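Local atomic coordinates of CrtC domain-containing protein (Fusarium vanettenii 77-13-4, PDB entry 7A0Q), a protein that probably adds water to the isoflavonoid phytoalexin kievitone, acting as a fungal kievitone hydratase of the lyase class. Residues Y85-A90 and Y103-S109; P27-E31 and P198-H202; F266-R272 and Y283-L289; G156-N160 and E175-P179. One frame throughout, in Å; residues are numbered along the deposited sequence.

Contact 1. Residues Y85-A90 and Y103-S109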
loop_
_atom_site.group_PDB
_atom_site.type_symbol
_atom_site.label_atom_id
_atom_site.label_comp_id
_atom_site.label_asym_id
_atom_site.label_seq_id
_atom_site.Cartn_x
_atom_site.Cartn_y
_atom_site.Cartn_z
ATOM N N TYR A 85 -3.313 -9.402 18.801
ATOM C CA TYR A 85 -3.012 -8.013 19.116
ATOM C C TYR A 85 -3.458 -7.163 17.938
ATOM O O TYR A 85 -3.807 -7.675 16.874
ATOM C CB TYR A 85 -1.515 -7.806 19.405
ATOM C CG TYR A 85 -0.576 -8.377 18.351
ATOM C CD1 TYR A 85 -0.536 -7.853 17.061
ATOM C CD2 TYR A 85 0.277 -9.433 18.648
ATOM C CE1 TYR A 85 0.319 -8.364 16.100
ATOM C CE2 TYR A 85 1.134 -9.957 17.691
ATOM C CZ TYR A 85 1.147 -9.421 16.416
ATOM O OH TYR A 85 1.992 -9.930 15.455
ATOM N N THR A 86 -3.443 -5.853 18.144
ATOM C CA THR A 86 -3.570 -4.900 17.056
ATOM C C THR A 86 -2.264 -4.137 16.943
ATOM O O THR A 86 -1.435 -4.152 17.852
ATOM C CB THR A 86 -4.714 -3.911 17.301
ATOM O OG1 THR A 86 -4.356 -3.067 18.405
ATOM C CG2 THR A 86 -5.996 -4.629 17.629
ATOM N N TYR A 87 -2.089 -3.427 15.833
ATOM C CA TYR A 87 -0.999 -2.471 15.804
ATOM C C TYR A 87 -1.300 -1.366 14.813
ATOM O O TYR A 87 -2.127 -1.508 13.909
ATOM C CB TYR A 87 0.360 -3.117 15.495
ATOM C CG TYR A 87 0.563 -3.794 14.150
ATOM C CD1 TYR A 87 0.631 -3.067 12.964
ATOM C CD2 TYR A 87 0.789 -5.160 14.084
ATOM C CE1 TYR A 87 0.864 -3.705 11.744
ATOM C CE2 TYR A 87 1.035 -5.801 12.868
ATOM C CZ TYR A 87 1.065 -5.067 11.703
ATOM O OH TYR A 87 1.310 -5.688 10.496
ATOM N N PHE A 88 -0.652 -0.235 15.050
ATOM C CA PHE A 88 -0.543 0.835 14.077
ATOM C C PHE A 88 0.932 1.059 13.811
ATOM O O PHE A 88 1.745 1.059 14.743
ATOM C CB PHE A 88 -1.189 2.131 14.588
ATOM C CG PHE A 88 -1.162 3.266 13.588
ATOM C CD1 PHE A 88 -2.112 3.344 12.571
ATOM C CD2 PHE A 88 -0.191 4.261 13.674
ATOM C CE1 PHE A 88 -2.087 4.403 11.652
ATOM C CE2 PHE A 88 -0.158 5.319 12.766
ATOM C CZ PHE A 88 -1.112 5.391 11.750
ATOM N N ARG A 89 1.279 1.246 12.542
ATOM C CA ARG A 89 2.654 1.540 12.178
ATOM C C ARG A 89 2.664 2.596 11.081
ATOM O O ARG A 89 1.694 2.752 10.329
ATOM C CB ARG A 89 3.418 0.263 11.756
ATOM C CG ARG A 89 2.800 -0.499 10.596
ATOM C CD ARG A 89 3.501 -1.840 10.424
ATOM N NE ARG A 89 2.992 -2.575 9.270
ATOM C CZ ARG A 89 3.451 -3.764 8.882
ATOM N NH1 ARG A 89 4.428 -4.356 9.571
ATOM N NH2 ARG A 89 2.936 -4.361 7.813
ATOM N N ALA A 90 3.747 3.363 11.028
ATOM C CA ALA A 90 3.798 4.502 10.118
ATOM C C ALA A 90 5.248 4.856 9.849
ATOM O O ALA A 90 6.132 4.578 10.665
ATOM C CB ALA A 90 3.060 5.721 10.692
ATOM N N TYR A 103 7.855 3.734 13.079
ATOM C CA TYR A 103 7.570 3.085 14.351
ATOM C C TYR A 103 6.422 2.106 14.173
ATOM O O TYR A 103 5.659 2.178 13.203
ATOM C CB TYR A 103 7.232 4.102 15.449
ATOM C CG TYR A 103 5.849 4.708 15.321
ATOM C CD1 TYR A 103 5.630 5.801 14.492
ATOM C CD2 TYR A 103 4.773 4.191 16.024
ATOM C CE1 TYR A 103 4.379 6.364 14.373
ATOM C CE2 TYR A 103 3.508 4.754 15.915
ATOM C CZ TYR A 103 3.321 5.839 15.085
ATOM O OH TYR A 103 2.073 6.408 14.961
ATOM N N VAL A 104 6.321 1.189 15.132
ATOM C CA VAL A 104 5.219 0.241 15.264
ATOM C C VAL A 104 4.752 0.321 16.708
ATOM O O VAL A 104 5.573 0.220 17.628
ATOM C CB VAL A 104 5.646 -1.203 14.928
ATOM C CG1 VAL A 104 4.448 -2.155 15.020
ATOM C CG2 VAL A 104 6.335 -1.300 13.566
ATOM N N THR A 105 3.454 0.519 16.917
ATOM C CA THR A 105 2.898 0.576 18.266
ATOM C C THR A 105 1.779 -0.452 18.399
ATOM O O THR A 105 0.914 -0.565 17.524
ATOM C CB THR A 105 2.433 2.007 18.620
ATOM O OG1 THR A 105 2.062 2.064 20.002
ATOM C CG2 THR A 105 1.262 2.458 17.759
ATOM N N VAL A 106 1.825 -1.234 19.476
ATOM C CA VAL A 106 1.001 -2.429 19.613
ATOM C C VAL A 106 -0.163 -2.132 20.543
ATOM O O VAL A 106 0.023 -1.561 21.626
ATOM C CB VAL A 106 1.840 -3.615 20.122
ATOM C CG1 VAL A 106 0.966 -4.834 20.348
ATOM C CG2 VAL A 106 2.930 -3.929 19.123
ATOM N N GLY A 107 -1.370 -2.483 20.098
ATOM C CA GLY A 107 -2.564 -2.402 20.902
ATOM C C GLY A 107 -3.103 -3.779 21.236
ATOM O O GLY A 107 -2.486 -4.807 20.953
ATOM N N SER A 108 -4.278 -3.788 21.857
ATOM C CA SER A 108 -4.875 -5.047 22.274
ATOM C C SER A 108 -6.126 -5.424 21.498
ATOM O O SER A 108 -6.313 -6.608 21.193
ATOM C CB SER A 108 -5.188 -5.016 23.777
ATOM O OG SER A 108 -6.009 -3.920 24.106
ATOM N N SER A 109 -6.981 -4.466 21.133
ATOM C CA SER A 109 -8.238 -4.813 20.483
ATOM C C SER A 109 -8.710 -3.675 19.588
ATOM O O SER A 109 -8.235 -2.540 19.673
ATOM C CB SER A 109 -9.320 -5.153 21.513
ATOM O OG SER A 109 -9.656 -4.008 22.271
#
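Six backbone hydrogen bonds define this antiparallel contact. T86 N to G107 O is 3.1 Å and G107 N to T86 O 2.8 Å; F88 N to T105 O is 2.9 Å and T105 N to F88 O 2.8 Å; A90 N to Y103 O and Y103 N to A90 O are both 3.1 Å. The intervening Y87–V106 and R89–V104 are non-hydrogen-bonded pairs with CA atoms 4.3 and 4.2 Å apart.

Apolar contacts lie on both faces. On the side of F88, A90 and Y103, A90 CB reaches Y103 CE1 at 4.0 Å and F88 CD2 reaches Y103 CZ at 4.1 Å, while Y103 OH bonds to S140. On the other, Y87 CB lies 4.2 Å from V104 CG1; R89 CB approaches V104 CG2 at 3.8 Å, and R89 NE turns to H78.

A CB on G107 would fall 2.4 Å from T86 OG1, so glycine leaves it room. This is a hairpin of the CrtC N-terminal lipocalin domain; T86, S109 and S119 form its magnesium site.

Contact 2. Residues P27-E31 and P198-H202; sequences PFKPE and PAKSH
Two irregular segments cross here, with nearest CA pairs K29–K200 (4.4 Å) and P30–H202 (4.8 Å), the register advancing alike on both. From F28 to E31 the chain is extended; opposite, P198 and A199 are near phi/psi -70/-18, K200 is at -132/36, and S201 and H202 are extended.

F28 (chi1 m) has its O 3.1 Å from K200 CA, a CA-H...O contact, and its CB, pointing toward the other segment, 4.0 Å from H202 CD2. The F28 and H202 rings meet obliquely, centroids 5.9 Å apart and planes at 72°. K29 follows with CB 3.7 Å from A199 O and its own O 3.5 Å from H202 CB. P30 sets CD 3.4 Å from P198 O and CA 3.9 Å from H202 CB. E31 then leaves the contact, bound by R253 in a salt bridge.

The contact thus lays the N-terminal loop over the turn entering strand 202-210. H202, with chi1 p, bonds through NE2 to Y336 and through ND1 to P179 O. The segments share no conventional hydrogen bond: P30 N, 3.2 Å from S201 O, has no hydrogen, and F28 O meets K200 CA, leaving van der Waals packing and that CA-H...O contact.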
loop_
_atom_site.group_PDB
_atom_site.type_symbol
_atom_site.label_atom_id
_atom_site.label_comp_id
_atom_site.label_asym_id
_atom_site.label_seq_id
_atom_site.Cartn_x
_atom_site.Cartn_y
_atom_site.Cartn_z
ATOM N N PRO A 27 6.226 13.292 -10.555
ATOM C CA PRO A 27 4.962 13.903 -10.985
ATOM C C PRO A 27 3.741 13.410 -10.202
ATOM O O PRO A 27 2.735 12.990 -10.783
ATOM C CB PRO A 27 4.889 13.517 -12.465
ATOM C CG PRO A 27 5.587 12.201 -12.534
ATOM C CD PRO A 27 6.670 12.230 -11.477
ATOM N N PHE A 28 3.817 13.492 -8.868
ATOM C CA PHE A 28 2.670 13.156 -8.028
ATOM C C PHE A 28 1.495 14.072 -8.347
ATOM O O PHE A 28 1.648 15.297 -8.410
ATOM C CB PHE A 28 3.019 13.291 -6.544
ATOM C CG PHE A 28 4.193 12.465 -6.089
ATOM C CD1 PHE A 28 4.558 11.289 -6.735
ATOM C CD2 PHE A 28 4.916 12.865 -4.972
ATOM C CE1 PHE A 28 5.637 10.534 -6.276
ATOM C CE2 PHE A 28 5.996 12.124 -4.517
ATOM C CZ PHE A 28 6.359 10.956 -5.165
ATOM N N LYS A 29 0.310 13.479 -8.521
ATOM C CA LYS A 29 -0.903 14.262 -8.722
ATOM C C LYS A 29 -2.113 13.357 -8.542
ATOM O O LYS A 29 -2.022 12.149 -8.797
ATOM C CB LYS A 29 -0.921 14.917 -10.113
ATOM C CG LYS A 29 -0.849 13.941 -11.266
ATOM C CD LYS A 29 -0.699 14.668 -12.608
ATOM C CE LYS A 29 0.647 15.384 -12.704
ATOM N NZ LYS A 29 0.933 15.947 -14.061
ATOM N N PRO A 30 -3.248 13.892 -8.113
ATOM C CA PRO A 30 -4.430 13.054 -7.902
ATOM C C PRO A 30 -5.212 12.832 -9.186
ATOM O O PRO A 30 -5.110 13.586 -10.158
ATOM C CB PRO A 30 -5.258 13.864 -6.905
ATOM C CG PRO A 30 -4.936 15.296 -7.275
ATOM C CD PRO A 30 -3.492 15.296 -7.725
ATOM N N GLU A 31 -6.013 11.773 -9.168
ATOM C CA GLU A 31 -7.064 11.646 -10.160
ATOM C C GLU A 31 -8.290 12.426 -9.704
ATOM O O GLU A 31 -8.390 12.871 -8.555
ATOM C CB GLU A 31 -7.398 10.171 -10.414
ATOM C CG GLU A 31 -6.280 9.495 -11.173
ATOM C CD GLU A 31 -6.479 7.996 -11.351
ATOM O OE1 GLU A 31 -7.257 7.387 -10.581
ATOM O OE2 GLU A 31 -5.846 7.442 -12.275
ATOM N N PRO A 198 -2.326 19.781 -2.569
ATOM C CA PRO A 198 -3.219 18.780 -3.184
ATOM C C PRO A 198 -3.088 18.683 -4.698
ATOM O O PRO A 198 -3.506 17.672 -5.273
ATOM C CB PRO A 198 -4.620 19.250 -2.777
ATOM C CG PRO A 198 -4.467 20.726 -2.513
ATOM C CD PRO A 198 -3.054 20.945 -2.035
ATOM N N ALA A 199 -2.520 19.683 -5.376
ATOM C CA ALA A 199 -2.360 19.561 -6.817
ATOM C C ALA A 199 -1.203 18.649 -7.201
ATOM O O ALA A 199 -1.140 18.197 -8.350
ATOM C CB ALA A 199 -2.155 20.948 -7.443
ATOM N N LYS A 200 -0.294 18.360 -6.271
ATOM C CA LYS A 200 0.933 17.647 -6.590
ATOM C C LYS A 200 1.167 16.509 -5.606
ATOM O O LYS A 200 2.301 16.181 -5.263
ATOM C CB LYS A 200 2.114 18.613 -6.631
ATOM C CG LYS A 200 1.998 19.587 -7.807
ATOM C CD LYS A 200 3.089 20.642 -7.807
ATOM C CE LYS A 200 2.975 21.524 -9.055
ATOM N NZ LYS A 200 3.982 22.623 -9.059
ATOM N N SER A 201 0.080 15.870 -5.176
ATOM C CA SER A 201 0.120 14.798 -4.187
ATOM C C SER A 201 -0.957 13.775 -4.548
ATOM O O SER A 201 -1.914 14.083 -5.260
ATOM C CB SER A 201 -0.149 15.330 -2.770
ATOM O OG SER A 201 0.862 16.244 -2.335
ATOM N N HIS A 202 -0.804 12.550 -4.043
ATOM C CA HIS A 202 -1.914 11.602 -4.100
ATOM C C HIS A 202 -1.669 10.506 -3.082
ATOM O O HIS A 202 -0.545 10.300 -2.631
ATOM C CB HIS A 202 -2.105 10.992 -5.498
ATOM C CG HIS A 202 -0.964 10.131 -5.950
ATOM N ND1 HIS A 202 -0.999 8.749 -5.910
ATOM C CD2 HIS A 202 0.247 10.461 -6.459
ATOM C CE1 HIS A 202 0.142 8.270 -6.379
ATOM N NE2 HIS A 202 0.917 9.288 -6.713
#

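Contact 3. Residues F266-R272 and Y283-L289; sequences FTPIYKR and YPLDWKL. With NAG (2-acetamido-2-deoxy-beta-D-glucopyranose), chain C.
Strands 266-270 and 283-289 run antiparallel (152° between directions, axes 4.7 Å apart), pairing F266–L289, T267–K288, P268–W287 and I269–D286. Y283 points away, its OH bonding to E307. P284 CB makes a CH-pi contact with the Y270 ring (3.7 Å from P284 CB to the centroid, 10° off the normal); Y270 CE1 lies 3.5 Å from NAG C6. L285 N (phi/psi -123/5) bonds weakly to R272 O (3.1 Å), where the first segment turns a corner. D286 O accepts I269 N at 2.9 Å; D286 OD2 forms a salt bridge with R272 NE (2.8 Å; R272 chi1 m, chi2 t, chi3 m), and OD1 bonds to S300. A water accepts from R272 N (2.8 Å) and lies 2.8 Å from D286 OD2. The hairpin belongs to the eight-stranded antiparallel barrel of the lipocalin-like domain. W287 (chi1 m, chi2 -97°) brings CD1 within 3.5 Å of F266 CE1 and meets F222 edge-to-face. T267 N to K288 O and K288 N to T267 O are both 3.0 Å. L289 CD2 reaches F266 CD1 at 3.9 Å.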
loop_
_atom_site.group_PDB
_atom_site.type_symbol
_atom_site.label_atom_id
_atom_site.label_comp_id
_atom_site.label_asym_id
_atom_site.label_seq_id
_atom_site.Cartn_x
_atom_site.Cartn_y
_atom_site.Cartn_z
ATOM N N PHE A 266 8.615 -13.266 -11.457
ATOM C CA PHE A 266 9.182 -12.434 -10.404
ATOM C C PHE A 266 10.629 -12.839 -10.173
ATOM O O PHE A 266 10.911 -14.022 -9.969
ATOM C CB PHE A 266 8.360 -12.605 -9.121
ATOM C CG PHE A 266 9.022 -12.091 -7.865
ATOM C CD1 PHE A 266 8.951 -10.746 -7.519
ATOM C CD2 PHE A 266 9.641 -12.973 -6.983
ATOM C CE1 PHE A 266 9.528 -10.285 -6.344
ATOM C CE2 PHE A 266 10.220 -12.515 -5.808
ATOM C CZ PHE A 266 10.159 -11.179 -5.483
ATOM N N THR A 267 11.536 -11.868 -10.199
ATOM C CA THR A 267 12.953 -12.133 -9.942
ATOM C C THR A 267 13.467 -11.159 -8.896
ATOM O O THR A 267 13.624 -9.958 -9.198
ATOM C CB THR A 267 13.786 -12.020 -11.214
ATOM O OG1 THR A 267 13.316 -12.966 -12.180
ATOM C CG2 THR A 267 15.265 -12.323 -10.907
ATOM N N PRO A 268 13.729 -11.606 -7.672
ATOM C CA PRO A 268 14.379 -10.726 -6.697
ATOM C C PRO A 268 15.881 -10.706 -6.937
ATOM O O PRO A 268 16.501 -11.738 -7.211
ATOM C CB PRO A 268 14.029 -11.376 -5.356
ATOM C CG PRO A 268 13.956 -12.853 -5.693
ATOM C CD PRO A 268 13.469 -12.951 -7.126
ATOM N N ILE A 269 16.468 -9.518 -6.839
ATOM C CA ILE A 269 17.874 -9.312 -7.165
ATOM C C ILE A 269 18.597 -8.853 -5.910
ATOM O O ILE A 269 18.176 -7.888 -5.260
ATOM C CB ILE A 269 18.041 -8.303 -8.314
ATOM C CG1 ILE A 269 17.354 -8.841 -9.572
ATOM C CG2 ILE A 269 19.521 -8.055 -8.604
ATOM C CD1 ILE A 269 17.143 -7.818 -10.648
ATOM N N TYR A 270 19.681 -9.553 -5.568
ATOM C CA TYR A 270 20.372 -9.338 -4.304
ATOM C C TYR A 270 21.754 -8.713 -4.484
ATOM O O TYR A 270 22.591 -8.808 -3.581
ATOM C CB TYR A 270 20.483 -10.652 -3.531
ATOM C CG TYR A 270 19.176 -11.197 -2.985
ATOM C CD1 TYR A 270 18.319 -11.938 -3.792
ATOM C CD2 TYR A 270 18.812 -10.992 -1.660
ATOM C CE1 TYR A 270 17.130 -12.455 -3.291
ATOM C CE2 TYR A 270 17.628 -11.502 -1.152
ATOM C CZ TYR A 270 16.791 -12.230 -1.972
ATOM O OH TYR A 270 15.617 -12.735 -1.461
ATOM N N LYS A 271 22.016 -8.073 -5.627
ATOM C CA LYS A 271 23.228 -7.268 -5.742
ATOM C C LYS A 271 23.276 -6.215 -4.644
ATOM O O LYS A 271 24.334 -5.962 -4.059
ATOM C CB LYS A 271 23.311 -6.608 -7.118
ATOM C CG LYS A 271 23.515 -7.568 -8.279
ATOM C CD LYS A 271 22.903 -7.015 -9.561
ATOM C CE LYS A 271 23.972 -6.610 -10.571
ATOM N NZ LYS A 271 23.375 -6.076 -11.831
ATOM N N ARG A 272 22.131 -5.605 -4.344
ATOM C CA ARG A 272 21.970 -4.688 -3.225
ATOM C C ARG A 272 20.990 -5.300 -2.238
ATOM O O ARG A 272 19.972 -5.874 -2.637
ATOM C CB ARG A 272 21.449 -3.328 -3.676
ATOM C CG ARG A 272 22.232 -2.675 -4.796
ATOM C CD ARG A 272 21.751 -1.253 -5.032
ATOM N NE ARG A 272 20.307 -1.195 -5.243
ATOM C CZ ARG A 272 19.515 -0.256 -4.735
ATOM N NH1 ARG A 272 20.025 0.709 -3.983
ATOM N NH2 ARG A 272 18.210 -0.280 -4.979
ATOM N N TYR A 283 16.666 -8.417 2.952
ATOM C CA TYR A 283 15.767 -8.007 1.877
ATOM C C TYR A 283 16.549 -7.724 0.595
ATOM O O TYR A 283 17.586 -7.062 0.639
ATOM C CB TYR A 283 14.995 -6.748 2.261
ATOM C CG TYR A 283 14.193 -6.851 3.536
ATOM C CD1 TYR A 283 13.063 -7.658 3.610
ATOM C CD2 TYR A 283 14.557 -6.126 4.665
ATOM C CE1 TYR A 283 12.325 -7.743 4.779
ATOM C CE2 TYR A 283 13.828 -6.212 5.835
ATOM C CZ TYR A 283 12.710 -7.011 5.886
ATOM O OH TYR A 283 11.991 -7.085 7.053
ATOM N N PRO A 284 16.063 -8.186 -0.556
ATOM C CA PRO A 284 16.591 -7.685 -1.827
ATOM C C PRO A 284 16.130 -6.253 -2.054
ATOM O O PRO A 284 15.116 -5.808 -1.510
ATOM C CB PRO A 284 15.980 -8.634 -2.859
ATOM C CG PRO A 284 14.659 -9.021 -2.239
ATOM C CD PRO A 284 14.885 -9.055 -0.747
ATOM N N LEU A 285 16.888 -5.521 -2.876
ATOM C CA LEU A 285 16.604 -4.109 -3.122
ATOM C C LEU A 285 16.394 -3.781 -4.597
ATOM O O LEU A 285 16.241 -2.608 -4.941
ATOM C CB LEU A 285 17.716 -3.225 -2.549
ATOM C CG LEU A 285 17.801 -3.153 -1.027
ATOM C CD1 LEU A 285 18.838 -2.122 -0.619
ATOM C CD2 LEU A 285 16.441 -2.799 -0.406
ATOM N N ASP A 286 16.379 -4.781 -5.476
ATOM C CA ASP A 286 16.041 -4.588 -6.879
ATOM C C ASP A 286 15.256 -5.804 -7.338
ATOM O O ASP A 286 15.355 -6.876 -6.745
ATOM C CB ASP A 286 17.290 -4.395 -7.761
ATOM C CG ASP A 286 18.110 -3.184 -7.346
ATOM O OD1 ASP A 286 17.846 -2.075 -7.853
ATOM O OD2 ASP A 286 19.005 -3.339 -6.492
ATOM N N TRP A 287 14.457 -5.620 -8.390
ATOM C CA TRP A 287 13.574 -6.676 -8.874
ATOM C C TRP A 287 13.403 -6.554 -10.379
ATOM O O TRP A 287 13.564 -5.478 -10.965
ATOM C CB TRP A 287 12.177 -6.626 -8.207
ATOM C CG TRP A 287 12.201 -6.712 -6.718
ATOM C CD1 TRP A 287 12.018 -7.828 -5.955
ATOM C CD2 TRP A 287 12.428 -5.635 -5.807
ATOM N NE1 TRP A 287 12.131 -7.512 -4.623
ATOM C CE2 TRP A 287 12.381 -6.171 -4.505
ATOM C CE3 TRP A 287 12.666 -4.267 -5.967
ATOM C CZ2 TRP A 287 12.575 -5.386 -3.366
ATOM C CZ3 TRP A 287 12.853 -3.491 -4.837
ATOM C CH2 TRP A 287 12.805 -4.054 -3.552
ATOM N N LYS A 288 13.031 -7.673 -10.994
ATOM C CA LYS A 288 12.463 -7.684 -12.331
ATOM C C LYS A 288 11.076 -8.308 -12.280
ATOM O O LYS A 288 10.862 -9.301 -11.573
ATOM C CB LYS A 288 13.354 -8.460 -13.316
ATOM C CG LYS A 288 14.581 -7.674 -13.771
ATOM C CD LYS A 288 15.402 -8.439 -14.806
ATOM C CE LYS A 288 16.896 -8.275 -14.560
ATOM N NZ LYS A 288 17.707 -8.493 -15.796
ATOM N N LEU A 289 10.142 -7.722 -13.030
ATOM C CA LEU A 289 8.818 -8.294 -13.239
ATOM C C LEU A 289 8.565 -8.392 -14.731
ATOM O O LEU A 289 8.788 -7.427 -15.465
ATOM C CB LEU A 289 7.716 -7.446 -12.603
ATOM C CG LEU A 289 7.753 -7.244 -11.089
ATOM C CD1 LEU A 289 6.783 -6.134 -10.680
ATOM C CD2 LEU A 289 7.424 -8.529 -10.353
HETATM C C1 NAG C . 14.248 -17.458 -1.214
HETATM C C2 NAG C . 14.728 -18.895 -1.340
HETATM C C3 NAG C . 16.240 -18.924 -1.524
HETATM C C4 NAG C . 16.648 -18.026 -2.685
HETATM C C5 NAG C . 16.027 -16.634 -2.545
HETATM C C6 NAG C . 16.226 -15.781 -3.775
HETATM C C7 NAG C . 13.187 -20.366 -0.122
HETATM C C8 NAG C . 12.939 -21.116 1.147
HETATM N N2 NAG C . 14.334 -19.678 -0.181
HETATM O O3 NAG C . 16.649 -20.264 -1.780
HETATM O O4 NAG C . 18.065 -17.901 -2.733
HETATM O O5 NAG C . 14.609 -16.744 -2.355
HETATM O O6 NAG C . 15.520 -16.318 -4.886
HETATM O O7 NAG C . 12.384 -20.380 -1.055
HETATM O O HOH W 1 11.305 -11.674 -13.750
HETATM O O HOH W 2 19.852 -5.912 -5.914
#

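Contact 4. Residues G156-N160 and E175-P179; sequences GAVAN and EFGLP
This is a buried antiparallel hairpin contact in the CrtC N-terminal lipocalin domain, placed where that domain abuts the eight-stranded barrel of the lipocalin-like domain: V158, N160 and P179 all pack on strands 232-240 and 245-253.

The segments' end-to-end directions lie 145° apart, and the backbone is extended (phi/psi V158 -94/111, G177 -117/141). The register is A157–L178, V158–G177, A159–F176, N160–E175. V158–G177 is the hydrogen-bonded pair, with V158 N to G177 O at 2.8 Å and G177 N to V158 O at 3.0 Å; A159–F176 is non-hydrogen-bonded. Both have CA atoms 4.9 Å apart. CA-H...O contacts flank the pair, A157 CA to G177 O at 3.3 Å and F176 CA to V158 O at 3.2 Å. At one end V158 CG2 (chi1 t) touches P179 CG at 3.6 Å, and A157 CB meets L178 CD2 at 3.9 Å.

At the other end N160 (chi1 m) donates two hydrogen bonds to E175 O, from N at 3.3 Å and ND2 at 3.2 Å. A water 2.8 Å from N160 ND2 also bonds weakly to E175 OE2 (3.3 Å). N160 OD1 turns to S234 and E175 OE1 to W236. A bound imidazole, probably from crystallisation, lies near E175. Side-chain contacts are thus apolar near P179, where the carbonyls of G156 and P179 bond to R253 and H202; near N160, hydrated amide and carboxylate tie the two domains together.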
loop_
_atom_site.group_PDB
_atom_site.type_symbol
_atom_site.label_atom_id
_atom_site.label_comp_id
_atom_site.label_asym_id
_atom_site.label_seq_id
_atom_site.Cartn_x
_atom_site.Cartn_y
_atom_site.Cartn_z
ATOM N N GLY A 156 -10.400 5.764 -9.566
ATOM C CA GLY A 156 -11.032 4.488 -9.896
ATOM C C GLY A 156 -10.401 3.323 -9.135
ATOM O O GLY A 156 -9.173 3.177 -9.100
ATOM N N ALA A 157 -11.241 2.489 -8.519
ATOM C CA ALA A 157 -10.732 1.426 -7.659
ATOM C C ALA A 157 -10.016 0.340 -8.455
ATOM O O ALA A 157 -10.369 0.036 -9.602
ATOM C CB ALA A 157 -11.865 0.778 -6.856
ATOM N N VAL A 158 -8.980 -0.225 -7.828
ATOM C CA VAL A 158 -8.327 -1.457 -8.272
ATOM C C VAL A 158 -9.005 -2.587 -7.511
ATOM O O VAL A 158 -8.853 -2.695 -6.293
ATOM C CB VAL A 158 -6.820 -1.438 -7.974
ATOM C CG1 VAL A 158 -6.159 -2.763 -8.372
ATOM C CG2 VAL A 158 -6.137 -0.239 -8.646
ATOM N N ALA A 159 -9.768 -3.415 -8.224
ATOM C CA ALA A 159 -10.494 -4.534 -7.626
ATOM C C ALA A 159 -9.627 -5.778 -7.812
ATOM O O ALA A 159 -9.669 -6.429 -8.862
ATOM C CB ALA A 159 -11.870 -4.695 -8.269
ATOM N N ASN A 160 -8.827 -6.093 -6.789
ATOM C CA ASN A 160 -7.832 -7.155 -6.924
ATOM C C ASN A 160 -8.490 -8.457 -7.343
ATOM O O ASN A 160 -9.558 -8.820 -6.844
ATOM C CB ASN A 160 -7.082 -7.317 -5.608
ATOM C CG ASN A 160 -6.083 -6.202 -5.402
ATOM O OD1 ASN A 160 -4.942 -6.280 -5.862
ATOM N ND2 ASN A 160 -6.515 -5.137 -4.743
ATOM N N GLU A 175 -9.753 -7.416 -1.285
ATOM C CA GLU A 175 -8.831 -6.285 -1.304
ATOM C C GLU A 175 -9.189 -5.316 -2.422
ATOM O O GLU A 175 -9.395 -5.731 -3.565
ATOM C CB GLU A 175 -7.379 -6.769 -1.483
ATOM C CG GLU A 175 -6.340 -5.623 -1.475
ATOM C CD GLU A 175 -5.009 -6.003 -2.124
ATOM O OE1 GLU A 175 -4.921 -7.073 -2.775
ATOM O OE2 GLU A 175 -4.047 -5.216 -2.011
ATOM N N PHE A 176 -9.235 -4.016 -2.100
ATOM C CA PHE A 176 -9.315 -2.990 -3.132
ATOM C C PHE A 176 -8.328 -1.869 -2.829
ATOM O O PHE A 176 -7.993 -1.595 -1.674
ATOM C CB PHE A 176 -10.747 -2.429 -3.316
ATOM C CG PHE A 176 -11.323 -1.733 -2.101
ATOM C CD1 PHE A 176 -12.111 -2.436 -1.187
ATOM C CD2 PHE A 176 -11.145 -0.372 -1.916
ATOM C CE1 PHE A 176 -12.674 -1.806 -0.097
ATOM C CE2 PHE A 176 -11.708 0.263 -0.813
ATOM C CZ PHE A 176 -12.465 -0.457 0.092
ATOM N N GLY A 177 -7.844 -1.256 -3.899
ATOM C CA GLY A 177 -6.950 -0.112 -3.807
ATOM C C GLY A 177 -7.617 1.102 -4.422
ATOM O O GLY A 177 -8.301 0.993 -5.441
ATOM N N LEU A 178 -7.421 2.257 -3.791
ATOM C CA LEU A 178 -7.853 3.535 -4.348
ATOM C C LEU A 178 -6.572 4.287 -4.675
ATOM O O LEU A 178 -5.935 4.839 -3.768
ATOM C CB LEU A 178 -8.706 4.311 -3.339
ATOM C CG LEU A 178 -9.886 3.510 -2.782
ATOM C CD1 LEU A 178 -10.660 4.267 -1.701
ATOM C CD2 LEU A 178 -10.807 3.047 -3.906
ATOM N N PRO A 179 -6.125 4.305 -5.944
ATOM C CA PRO A 179 -4.697 4.572 -6.218
ATOM C C PRO A 179 -4.226 6.017 -6.135
ATOM O O PRO A 179 -3.081 6.260 -5.738
ATOM C CB PRO A 179 -4.507 4.052 -7.652
ATOM C CG PRO A 179 -5.710 3.265 -7.954
ATOM C CD PRO A 179 -6.829 3.794 -7.130
HETATM O O HOH W 3 -4.660 -3.045 -4.469
#

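Overall arrangement
Contact 4 is the innermost, its centre about 10 Å from that of the chain and no touching residue exposed; contacts 1, 2 and 3 lie about 16 to 19 Å out, partly buried. Contacts 1, 3 and 4 are antiparallel hairpins, 1 and 4 in one sheet of the N-terminal lipocalin domain and 3 in the closed eight-stranded barrel; contact 2 joins distant loops. Contacts 2 and 4 are the only pair that touch: H202 ND1 and P179 O, 3.2 Å apart, probably hydrogen-bond, and R253 serves both E31 and G156. Chemistry follows place: metal-binding residues in contact 1, packing without conventional hydrogen bonds between segments in contact 2, a salt bridge and glycan neighbours in 3, interdomain polar bonds in 4.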